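PDB 6B1Z: glutamate--tRNA ligase from Elizabethkingia anophelis, which catalyses the ATP-dependent attachment of glutamate to its cognate tRNA, as a class I aminoacyl-tRNA synthetase. Local coordinates for residues I66-G74 with Y297-I308; E10-P18 with G28-A39. All coordinates share one frame; numbering follows the deposited sequence.

Interaction 1: residues I66-G74 with Y297-I308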
loop_
_atom_site.group_PDB
_atom_site.type_symbol
_atom_site.label_atom_id
_atom_site.label_comp_id
_atom_site.label_asym_id
_atom_site.label_seq_id
_atom_site.Cartn_x
_atom_site.Cartn_y
_atom_site.Cartn_z
ATOM N N ILE A 66 0.426 -9.165 -7.175
ATOM C CA ILE A 66 1.137 -7.963 -7.586
ATOM C C ILE A 66 0.500 -7.361 -8.831
ATOM O O ILE A 66 0.234 -6.155 -8.887
ATOM C CB ILE A 66 2.623 -8.285 -7.819
ATOM C CG1 ILE A 66 3.293 -8.633 -6.492
ATOM C CG2 ILE A 66 3.312 -7.111 -8.519
ATOM C CD1 ILE A 66 4.564 -9.491 -6.674
ATOM N N MET A 67 0.256 -8.195 -9.854
ATOM C CA MET A 67 -0.350 -7.686 -11.082
ATOM C C MET A 67 -1.737 -7.109 -10.816
ATOM O O MET A 67 -2.072 -6.029 -11.326
ATOM C CB MET A 67 -0.406 -8.788 -12.147
ATOM C CG MET A 67 0.946 -9.092 -12.791
ATOM S SD MET A 67 1.687 -7.650 -13.581
ATOM C CE MET A 67 0.480 -7.285 -14.865
ATOM N N GLU A 68 -2.550 -7.794 -9.999
ATOM C CA GLU A 68 -3.892 -7.296 -9.699
ATOM C C GLU A 68 -3.831 -5.963 -8.959
ATOM O O GLU A 68 -4.636 -5.064 -9.218
ATOM C CB GLU A 68 -4.680 -8.332 -8.895
ATOM C CG GLU A 68 -6.144 -7.952 -8.663
ATOM C CD GLU A 68 -6.939 -9.039 -7.951
ATOM O OE1 GLU A 68 -6.457 -10.192 -7.872
ATOM O OE2 GLU A 68 -8.055 -8.742 -7.471
ATOM N N ALA A 69 -2.862 -5.805 -8.057
ATOM C CA ALA A 69 -2.768 -4.547 -7.315
ATOM C C ALA A 69 -2.311 -3.411 -8.213
ATOM O O ALA A 69 -2.852 -2.301 -8.142
ATOM C CB ALA A 69 -1.814 -4.708 -6.132
ATOM N N LEU A 70 -1.310 -3.668 -9.058
ATOM C CA LEU A 70 -0.866 -2.646 -9.998
ATOM C C LEU A 70 -1.979 -2.273 -10.969
ATOM O O LEU A 70 -2.143 -1.094 -11.302
ATOM C CB LEU A 70 0.369 -3.134 -10.760
ATOM C CG LEU A 70 1.634 -3.397 -9.949
ATOM C CD1 LEU A 70 2.701 -3.963 -10.878
ATOM C CD2 LEU A 70 2.104 -2.099 -9.287
ATOM N N GLU A 71 -2.765 -3.264 -11.421
ATOM C CA GLU A 71 -3.893 -2.982 -12.312
ATOM C C GLU A 71 -4.962 -2.153 -11.607
ATOM O O GLU A 71 -5.537 -1.231 -12.205
ATOM C CB GLU A 71 -4.463 -4.301 -12.854
ATOM C CG GLU A 71 -3.517 -4.987 -13.872
ATOM C CD GLU A 71 -3.829 -6.465 -14.138
ATOM O OE1 GLU A 71 -4.779 -7.006 -13.538
ATOM O OE2 GLU A 71 -3.111 -7.091 -14.956
ATOM N N TRP A 72 -5.240 -2.460 -10.334
ATOM C CA TRP A 72 -6.244 -1.710 -9.584
ATOM C C TRP A 72 -5.866 -0.238 -9.477
ATOM O O TRP A 72 -6.722 0.646 -9.636
ATOM C CB TRP A 72 -6.417 -2.329 -8.184
ATOM C CG TRP A 72 -7.378 -1.574 -7.289
ATOM C CD1 TRP A 72 -8.702 -1.340 -7.529
ATOM C CD2 TRP A 72 -7.096 -0.980 -6.009
ATOM N NE1 TRP A 72 -9.258 -0.628 -6.495
ATOM C CE2 TRP A 72 -8.291 -0.390 -5.552
ATOM C CE3 TRP A 72 -5.944 -0.881 -5.218
ATOM C CZ2 TRP A 72 -8.379 0.281 -4.336
ATOM C CZ3 TRP A 72 -6.032 -0.200 -4.002
ATOM C CH2 TRP A 72 -7.241 0.372 -3.580
ATOM N N ILE A 73 -4.585 0.041 -9.217
ATOM C CA ILE A 73 -4.100 1.408 -9.067
ATOM C C ILE A 73 -3.906 2.105 -10.412
ATOM O O ILE A 73 -3.957 3.340 -10.481
ATOM C CB ILE A 73 -2.800 1.386 -8.248
ATOM C CG1 ILE A 73 -3.071 0.847 -6.841
ATOM C CG2 ILE A 73 -2.175 2.761 -8.191
ATOM C CD1 ILE A 73 -1.817 0.339 -6.148
ATOM N N GLY A 74 -3.709 1.351 -11.486
ATOM C CA GLY A 74 -3.532 1.941 -12.799
ATOM C C GLY A 74 -2.088 2.149 -13.215
ATOM O O GLY A 74 -1.787 3.127 -13.910
ATOM N N TYR A 297 -7.114 -2.371 1.423
ATOM C CA TYR A 297 -7.652 -1.035 1.166
ATOM C C TYR A 297 -8.820 -1.092 0.189
ATOM O O TYR A 297 -9.862 -0.458 0.403
ATOM C CB TYR A 297 -6.561 -0.110 0.619
ATOM C CG TYR A 297 -5.657 0.501 1.678
ATOM C CD1 TYR A 297 -4.535 -0.175 2.144
ATOM C CD2 TYR A 297 -5.929 1.764 2.194
ATOM C CE1 TYR A 297 -3.701 0.391 3.100
ATOM C CE2 TYR A 297 -5.106 2.333 3.143
ATOM C CZ TYR A 297 -4.010 1.633 3.603
ATOM O OH TYR A 297 -3.184 2.200 4.547
ATOM N N ARG A 298 -8.665 -1.857 -0.899
ATOM C CA ARG A 298 -9.720 -1.916 -1.909
ATOM C C ARG A 298 -11.030 -2.419 -1.308
ATOM O O ARG A 298 -12.086 -1.797 -1.475
ATOM C CB ARG A 298 -9.286 -2.803 -3.081
ATOM C CG ARG A 298 -10.378 -2.945 -4.156
ATOM C CD ARG A 298 -9.981 -3.931 -5.249
ATOM N NE ARG A 298 -9.757 -5.265 -4.698
ATOM C CZ ARG A 298 -9.336 -6.304 -5.414
ATOM N NH1 ARG A 298 -9.116 -6.157 -6.714
ATOM N NH2 ARG A 298 -9.131 -7.475 -4.831
ATOM N N GLU A 299 -10.975 -3.529 -0.584
ATOM C CA GLU A 299 -12.190 -4.129 -0.056
ATOM C C GLU A 299 -12.771 -3.326 1.101
ATOM O O GLU A 299 -13.981 -3.416 1.350
ATOM C CB GLU A 299 -11.905 -5.565 0.370
ATOM C CG GLU A 299 -11.596 -6.504 -0.808
ATOM C CD GLU A 299 -10.115 -6.537 -1.206
ATOM O OE1 GLU A 299 -9.344 -5.637 -0.812
ATOM O OE2 GLU A 299 -9.715 -7.503 -1.898
ATOM N N GLU A 300 -11.945 -2.536 1.792
ATOM C CA GLU A 300 -12.431 -1.645 2.841
ATOM C C GLU A 300 -13.058 -0.377 2.283
ATOM O O GLU A 300 -13.533 0.456 3.064
ATOM C CB GLU A 300 -11.289 -1.277 3.800
ATOM C CG GLU A 300 -10.875 -2.425 4.715
ATOM C CD GLU A 300 -11.995 -2.862 5.647
ATOM O OE1 GLU A 300 -12.618 -1.988 6.278
ATOM O OE2 GLU A 300 -12.267 -4.076 5.733
ATOM N N GLY A 301 -13.095 -0.205 0.966
ATOM C CA GLY A 301 -13.787 0.924 0.376
ATOM C C GLY A 301 -12.928 2.119 0.029
ATOM O O GLY A 301 -13.479 3.184 -0.286
ATOM N N TYR A 302 -11.602 1.983 0.058
ATOM C CA TYR A 302 -10.743 3.082 -0.376
ATOM C C TYR A 302 -10.749 3.158 -1.896
ATOM O O TYR A 302 -10.614 2.140 -2.580
ATOM C CB TYR A 302 -9.311 2.915 0.154
ATOM C CG TYR A 302 -9.180 3.198 1.636
ATOM C CD1 TYR A 302 -9.457 2.215 2.583
ATOM C CD2 TYR A 302 -8.770 4.455 2.091
ATOM C CE1 TYR A 302 -9.329 2.459 3.937
ATOM C CE2 TYR A 302 -8.642 4.710 3.465
ATOM C CZ TYR A 302 -8.933 3.717 4.369
ATOM O OH TYR A 302 -8.816 3.960 5.724
ATOM N N LEU A 303 -10.980 4.354 -2.424
ATOM C CA LEU A 303 -11.001 4.548 -3.862
ATOM C C LEU A 303 -9.560 4.545 -4.366
ATOM O O LEU A 303 -8.692 5.122 -3.717
ATOM C CB LEU A 303 -11.682 5.875 -4.203
ATOM C CG LEU A 303 -13.105 6.013 -3.649
ATOM C CD1 LEU A 303 -13.569 7.459 -3.761
ATOM C CD2 LEU A 303 -14.047 5.069 -4.378
ATOM N N PRO A 304 -9.258 3.853 -5.472
ATOM C CA PRO A 304 -7.846 3.733 -5.870
ATOM C C PRO A 304 -7.177 5.068 -6.150
ATOM O O PRO A 304 -5.985 5.230 -5.846
ATOM C CB PRO A 304 -7.901 2.840 -7.118
ATOM C CG PRO A 304 -9.334 2.952 -7.629
ATOM C CD PRO A 304 -10.168 3.121 -6.375
ATOM N N GLU A 305 -7.905 6.038 -6.707
ATOM C CA GLU A 305 -7.328 7.353 -6.951
ATOM C C GLU A 305 -6.975 8.055 -5.650
ATOM O O GLU A 305 -5.969 8.772 -5.581
ATOM C CB GLU A 305 -8.301 8.212 -7.748
ATOM C CG GLU A 305 -8.657 7.628 -9.109
ATOM C CD GLU A 305 -9.803 6.616 -9.066
ATOM O OE1 GLU A 305 -10.347 6.297 -7.968
ATOM O OE2 GLU A 305 -10.175 6.142 -10.166
ATOM N N ALA A 306 -7.804 7.869 -4.615
ATOM C CA ALA A 306 -7.515 8.472 -3.315
ATOM C C ALA A 306 -6.378 7.742 -2.623
ATOM O O ALA A 306 -5.498 8.376 -2.027
ATOM C CB ALA A 306 -8.765 8.448 -2.441
ATOM N N PHE A 307 -6.393 6.412 -2.699
ATOM C CA PHE A 307 -5.326 5.599 -2.128
ATOM C C PHE A 307 -3.959 5.988 -2.684
ATOM O O PHE A 307 -3.013 6.216 -1.916
ATOM C CB PHE A 307 -5.622 4.127 -2.399
ATOM C CG PHE A 307 -4.520 3.194 -1.951
ATOM C CD1 PHE A 307 -4.236 3.043 -0.603
ATOM C CD2 PHE A 307 -3.796 2.466 -2.887
ATOM C CE1 PHE A 307 -3.223 2.177 -0.186
ATOM C CE2 PHE A 307 -2.783 1.596 -2.494
ATOM C CZ PHE A 307 -2.504 1.446 -1.145
ATOM N N ILE A 308 -3.828 6.058 -4.014
ATOM C CA ILE A 308 -2.502 6.305 -4.574
ATOM C C ILE A 308 -2.084 7.766 -4.390
ATOM O O ILE A 308 -0.889 8.055 -4.233
ATOM C CB ILE A 308 -2.451 5.822 -6.039
ATOM C CG1 ILE A 308 -0.992 5.566 -6.441
ATOM C CG2 ILE A 308 -3.187 6.795 -6.976
ATOM C CD1 ILE A 308 -0.320 4.465 -5.603
#
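The indole of Trp72 is clasped between Pro304 on one face and the aliphatic chain of Arg298 on the other. Pro304 CB makes a CH-pi contact 3.9 Å from the centroid of the five-membered ring of Trp72, while Arg298 CB does the same from the opposite face, 3.7 Å from the centroid of the six-membered ring. Tyr302 O lies at the indole edge, near the ring plane, 3.4 Å from Trp72 CZ2. Phe307 approaches the six-membered ring obliquely, its plane turned 35° from the indole, and its own edge receives Ile73 CD1. Trp72 projects from the end of helix 62-73 into this slot. Deeper in, Ile73 CG2 sits 3.5 Å from Ile308 CG1; Phe307 and Ile308 also lean on Val29 of helix 26-41.

The Arg298 chain runs along the indole in the opposite sense to Trp72, then bends at its third torsion to bring its guanidinium end-on to Glu68. Both terminal nitrogens grip one oxygen, with Arg298 NH1 2.9 Å and NH2 3.1 Å from Glu68 OE2. The oxygen lies almost in the guanidinium plane, but the carboxylate is tilted 50° from that plane. Arg298 NH2 also reaches Glu299 OE2 in a nearly straight bond (171°), and that same oxygen accepts from Asn284 N. Two carboxylates thus share one guanidinium, which probably offsets their mutual repulsion, and the network probably helps to hold the aliphatic part of Arg298 flat against the face of Trp72 opposite Pro304.

Interaction 2: residues E10-P18 with G28-A39; sequences EKVRVRFAP and GVRTALYDYLFA. With FMT (formic acid), chain C.
Phe16 leaves strand 13-16 with its CB 3.8 Å from Asp35 OD2, and CG anti to the backbone N (chi1 -175°) swings the ring over helix 26-41. Ala32 CB stands almost exactly on the ring normal, 3.6 Å from the centroid of Phe16, with Pro18 CD over the opposite face. Farther out, CD1 has Thr31 CG2 at the ring edge, and at the tip Phe16 CE1 and CZ both come close to Gly28 O, CE1 at 3.4 Å, in an oblique approach.

Toward the start of the strand, Val14 CG2 fits against Asp35 O and Ala39 CB, and its CG1 meets the edge of the Phe38 ring. Val12 CG1 follows, 3.5 Å from Phe38 CE2. No direct hydrogen bond links the segments; a water accepts from Arg15 N and can donate to Asp35 OD1, though other acceptors compete for its protons. Arg15 NE pairs with Asp218, while NH1 and NH2 donate to a formic acid, probably from the crystallisation liquor, that Arg228 also binds.

Strand and helix run nearly antiparallel, at 162°, as expected for the first half of the beta-alpha-beta unit 13-16, 26-41, 45-48, which belongs to the Rossmann-like catalytic domain of class I synthetases.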
loop_
_atom_site.group_PDB
_atom_site.type_symbol
_atom_site.label_atom_id
_atom_site.label_comp_id
_atom_site.label_asym_id
_atom_site.label_seq_id
_atom_site.Cartn_x
_atom_site.Cartn_y
_atom_site.Cartn_z
ATOM N N GLU A 10 20.070 7.266 -22.899
ATOM C CA GLU A 10 19.272 8.406 -22.463
ATOM C C GLU A 10 17.895 7.959 -21.976
ATOM O O GLU A 10 17.281 8.616 -21.132
ATOM C CB GLU A 10 19.123 9.423 -23.597
ATOM N N LYS A 11 17.415 6.840 -22.515
ATOM C CA LYS A 11 16.086 6.349 -22.175
ATOM C C LYS A 11 16.083 5.817 -20.747
ATOM O O LYS A 11 16.803 4.863 -20.433
ATOM C CB LYS A 11 15.655 5.255 -23.146
ATOM C CG LYS A 11 14.170 4.885 -23.072
ATOM C CD LYS A 11 13.351 5.719 -24.051
ATOM C CE LYS A 11 12.256 4.898 -24.719
ATOM N NZ LYS A 11 11.109 4.620 -23.807
ATOM N N VAL A 12 15.269 6.430 -19.890
ATOM C CA VAL A 12 15.139 5.981 -18.509
ATOM C C VAL A 12 14.471 4.611 -18.477
ATOM O O VAL A 12 13.467 4.369 -19.159
ATOM C CB VAL A 12 14.352 7.016 -17.692
ATOM C CG1 VAL A 12 13.871 6.440 -16.385
ATOM C CG2 VAL A 12 15.219 8.257 -17.475
ATOM N N ARG A 13 15.034 3.698 -17.686
ATOM C CA ARG A 13 14.436 2.383 -17.464
ATOM C C ARG A 13 14.524 2.057 -15.981
ATOM O O ARG A 13 15.623 2.040 -15.413
ATOM C CB ARG A 13 15.142 1.312 -18.308
ATOM C CG ARG A 13 14.925 1.497 -19.808
ATOM C CD ARG A 13 15.705 0.512 -20.655
ATOM N NE ARG A 13 15.454 -0.882 -20.293
ATOM C CZ ARG A 13 14.361 -1.579 -20.607
ATOM N NH1 ARG A 13 13.352 -1.023 -21.286
ATOM N NH2 ARG A 13 14.264 -2.841 -20.210
ATOM N N VAL A 14 13.372 1.830 -15.357
ATOM C CA VAL A 14 13.281 1.503 -13.937
ATOM C C VAL A 14 12.605 0.145 -13.807
ATOM O O VAL A 14 11.910 -0.310 -14.714
ATOM C CB VAL A 14 12.497 2.570 -13.140
ATOM C CG1 VAL A 14 13.191 3.927 -13.236
ATOM C CG2 VAL A 14 11.047 2.649 -13.645
ATOM N N ARG A 15 12.790 -0.501 -12.657
ATOM C CA ARG A 15 12.112 -1.775 -12.444
ATOM C C ARG A 15 11.612 -1.909 -11.013
ATOM O O ARG A 15 12.294 -1.549 -10.049
ATOM C CB ARG A 15 13.013 -2.980 -12.806
ATOM C CG ARG A 15 14.039 -3.415 -11.736
ATOM C CD ARG A 15 15.050 -2.326 -11.378
ATOM N NE ARG A 15 16.138 -2.865 -10.562
ATOM C CZ ARG A 15 16.104 -3.011 -9.240
ATOM N NH1 ARG A 15 15.032 -2.639 -8.543
ATOM N NH2 ARG A 15 17.158 -3.531 -8.607
ATOM N N PHE A 16 10.403 -2.447 -10.894
ATOM C CA PHE A 16 9.854 -2.884 -9.625
ATOM C C PHE A 16 10.202 -4.358 -9.500
ATOM O O PHE A 16 9.873 -5.145 -10.403
ATOM C CB PHE A 16 8.342 -2.638 -9.608
ATOM C CG PHE A 16 7.678 -2.946 -8.297
ATOM C CD1 PHE A 16 8.194 -2.462 -7.111
ATOM C CD2 PHE A 16 6.503 -3.696 -8.266
ATOM C CE1 PHE A 16 7.575 -2.735 -5.909
ATOM C CE2 PHE A 16 5.874 -3.972 -7.053
ATOM C CZ PHE A 16 6.415 -3.492 -5.879
ATOM N N ALA A 17 10.888 -4.727 -8.419
ATOM C CA ALA A 17 11.431 -6.073 -8.249
ATOM C C ALA A 17 10.937 -6.657 -6.935
ATOM O O ALA A 17 11.721 -6.861 -6.004
ATOM C CB ALA A 17 12.957 -6.051 -8.310
ATOM N N PRO A 18 9.636 -6.930 -6.839
ATOM C CA PRO A 18 9.103 -7.675 -5.700
ATOM C C PRO A 18 9.400 -9.164 -5.814
ATOM O O PRO A 18 9.487 -9.738 -6.911
ATOM C CB PRO A 18 7.597 -7.413 -5.805
ATOM C CG PRO A 18 7.355 -7.388 -7.276
ATOM C CD PRO A 18 8.595 -6.689 -7.854
ATOM N N GLY A 28 5.999 -1.078 -0.452
ATOM C CA GLY A 28 6.180 -1.601 -1.795
ATOM C C GLY A 28 5.314 -0.901 -2.827
ATOM O O GLY A 28 5.750 -0.654 -3.949
ATOM N N VAL A 29 4.077 -0.561 -2.453
ATOM C CA VAL A 29 3.221 0.229 -3.333
ATOM C C VAL A 29 3.874 1.561 -3.647
ATOM O O VAL A 29 3.864 2.016 -4.799
ATOM C CB VAL A 29 1.843 0.436 -2.682
ATOM C CG1 VAL A 29 0.984 1.398 -3.530
ATOM C CG2 VAL A 29 1.146 -0.910 -2.496
ATOM N N ARG A 30 4.450 2.207 -2.625
ATOM C CA ARG A 30 5.097 3.505 -2.844
ATOM C C ARG A 30 6.291 3.383 -3.774
ATOM O O ARG A 30 6.481 4.232 -4.659
ATOM C CB ARG A 30 5.519 4.150 -1.528
ATOM C CG ARG A 30 6.003 5.609 -1.730
ATOM C CD ARG A 30 6.573 6.245 -0.488
ATOM N NE ARG A 30 7.680 5.460 0.047
ATOM C CZ ARG A 30 8.277 5.707 1.205
ATOM N NH1 ARG A 30 7.927 6.757 1.948
ATOM N NH2 ARG A 30 9.240 4.896 1.609
ATOM N N THR A 31 7.113 2.348 -3.587
ATOM C CA THR A 31 8.250 2.149 -4.479
ATOM C C THR A 31 7.790 1.959 -5.916
ATOM O O THR A 31 8.316 2.596 -6.843
ATOM C CB THR A 31 9.081 0.960 -4.007
ATOM O OG1 THR A 31 9.689 1.302 -2.755
ATOM C CG2 THR A 31 10.173 0.647 -5.049
ATOM N N ALA A 32 6.791 1.091 -6.125
ATOM C CA ALA A 32 6.246 0.902 -7.464
ATOM C C ALA A 32 5.719 2.211 -8.043
ATOM O O ALA A 32 5.953 2.509 -9.219
ATOM C CB ALA A 32 5.127 -0.152 -7.436
ATOM N N LEU A 33 5.012 3.008 -7.231
ATOM C CA LEU A 33 4.477 4.278 -7.708
ATOM C C LEU A 33 5.587 5.220 -8.139
ATOM O O LEU A 33 5.507 5.836 -9.209
ATOM C CB LEU A 33 3.614 4.928 -6.625
ATOM C CG LEU A 33 3.132 6.342 -6.950
ATOM C CD1 LEU A 33 2.159 6.371 -8.136
ATOM C CD2 LEU A 33 2.494 6.960 -5.731
ATOM N N TYR A 34 6.630 5.356 -7.311
ATOM C CA TYR A 34 7.710 6.269 -7.677
ATOM C C TYR A 34 8.468 5.771 -8.910
ATOM O O TYR A 34 8.901 6.590 -9.734
ATOM C CB TYR A 34 8.643 6.500 -6.478
ATOM C CG TYR A 34 8.061 7.343 -5.341
ATOM C CD1 TYR A 34 6.805 7.962 -5.437
ATOM C CD2 TYR A 34 8.775 7.521 -4.165
ATOM C CE1 TYR A 34 6.296 8.721 -4.380
ATOM C CE2 TYR A 34 8.274 8.285 -3.112
ATOM C CZ TYR A 34 7.040 8.877 -3.221
ATOM O OH TYR A 34 6.575 9.627 -2.177
ATOM N N ASP A 35 8.628 4.447 -9.067
ATOM C CA ASP A 35 9.123 3.888 -10.329
ATOM C C ASP A 35 8.286 4.357 -11.513
ATOM O O ASP A 35 8.815 4.817 -12.536
ATOM C CB ASP A 35 9.071 2.359 -10.296
ATOM C CG ASP A 35 10.203 1.728 -9.550
ATOM O OD1 ASP A 35 11.356 2.207 -9.667
ATOM O OD2 ASP A 35 9.936 0.700 -8.868
ATOM N N TYR A 36 6.967 4.179 -11.403
ATOM C CA TYR A 36 6.055 4.503 -12.494
ATOM C C TYR A 36 6.089 5.990 -12.812
ATOM O O TYR A 36 6.236 6.389 -13.976
ATOM C CB TYR A 36 4.646 4.061 -12.097
ATOM C CG TYR A 36 3.591 4.226 -13.167
ATOM C CD1 TYR A 36 3.558 3.390 -14.275
ATOM C CD2 TYR A 36 2.617 5.211 -13.057
ATOM C CE1 TYR A 36 2.586 3.534 -15.243
ATOM C CE2 TYR A 36 1.643 5.364 -14.019
ATOM C CZ TYR A 36 1.634 4.524 -15.119
ATOM O OH TYR A 36 0.664 4.680 -16.089
ATOM N N LEU A 37 5.979 6.825 -11.777
ATOM C CA LEU A 37 5.987 8.269 -11.985
ATOM C C LEU A 37 7.298 8.729 -12.599
ATOM O O LEU A 37 7.301 9.569 -13.506
ATOM C CB LEU A 37 5.735 8.995 -10.660
ATOM C CG LEU A 37 4.362 8.783 -10.001
ATOM C CD1 LEU A 37 4.270 9.536 -8.674
ATOM C CD2 LEU A 37 3.247 9.228 -10.945
ATOM N N PHE A 38 8.423 8.180 -12.130
ATOM C CA PHE A 38 9.717 8.584 -12.674
ATOM C C PHE A 38 9.848 8.168 -14.134
ATOM O O PHE A 38 10.294 8.961 -14.974
ATOM C CB PHE A 38 10.853 7.992 -11.836
ATOM C CG PHE A 38 12.221 8.477 -12.237
ATOM C CD1 PHE A 38 12.667 9.732 -11.866
ATOM C CD2 PHE A 38 13.069 7.662 -12.979
ATOM C CE1 PHE A 38 13.926 10.172 -12.239
ATOM C CE2 PHE A 38 14.327 8.105 -13.349
ATOM C CZ PHE A 38 14.753 9.347 -12.973
ATOM N N ALA A 39 9.444 6.940 -14.461
ATOM C CA ALA A 39 9.514 6.497 -15.854
ATOM C C ALA A 39 8.597 7.327 -16.746
ATOM O O ALA A 39 9.015 7.816 -17.805
ATOM C CB ALA A 39 9.161 5.011 -15.955
HETATM C C FMT C . 16.254 -4.032 -5.350
HETATM O O1 FMT C . 15.317 -3.323 -5.736
HETATM O O2 FMT C . 17.418 -3.936 -5.768
HETATM O O HOH W 1 13.975 1.108 -10.318
#

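Overall arrangement
Interaction 2 comes first along the chain and is local, its segments only 10 residues apart, whereas interaction 1 joins helix 62-73 to residues 223 positions later. Their centres lie about 17 Å apart, and both belong to the catalytic domain. Helix 26-41 connects them: while strand 13-16 packs on one part of its surface, Leu33 CD1 of the same helix meets Ile308 CG1 of helix 304-312 at 3.7 Å. A second junction brings Ile66 CD1 within 3.5 Å of Pro18 CG. The first beta-alpha-beta unit is thereby tied to the late part of the catalytic domain, whose helix 304-312 in turn touches helix 348-361, toward the anticodon-binding part of the chain.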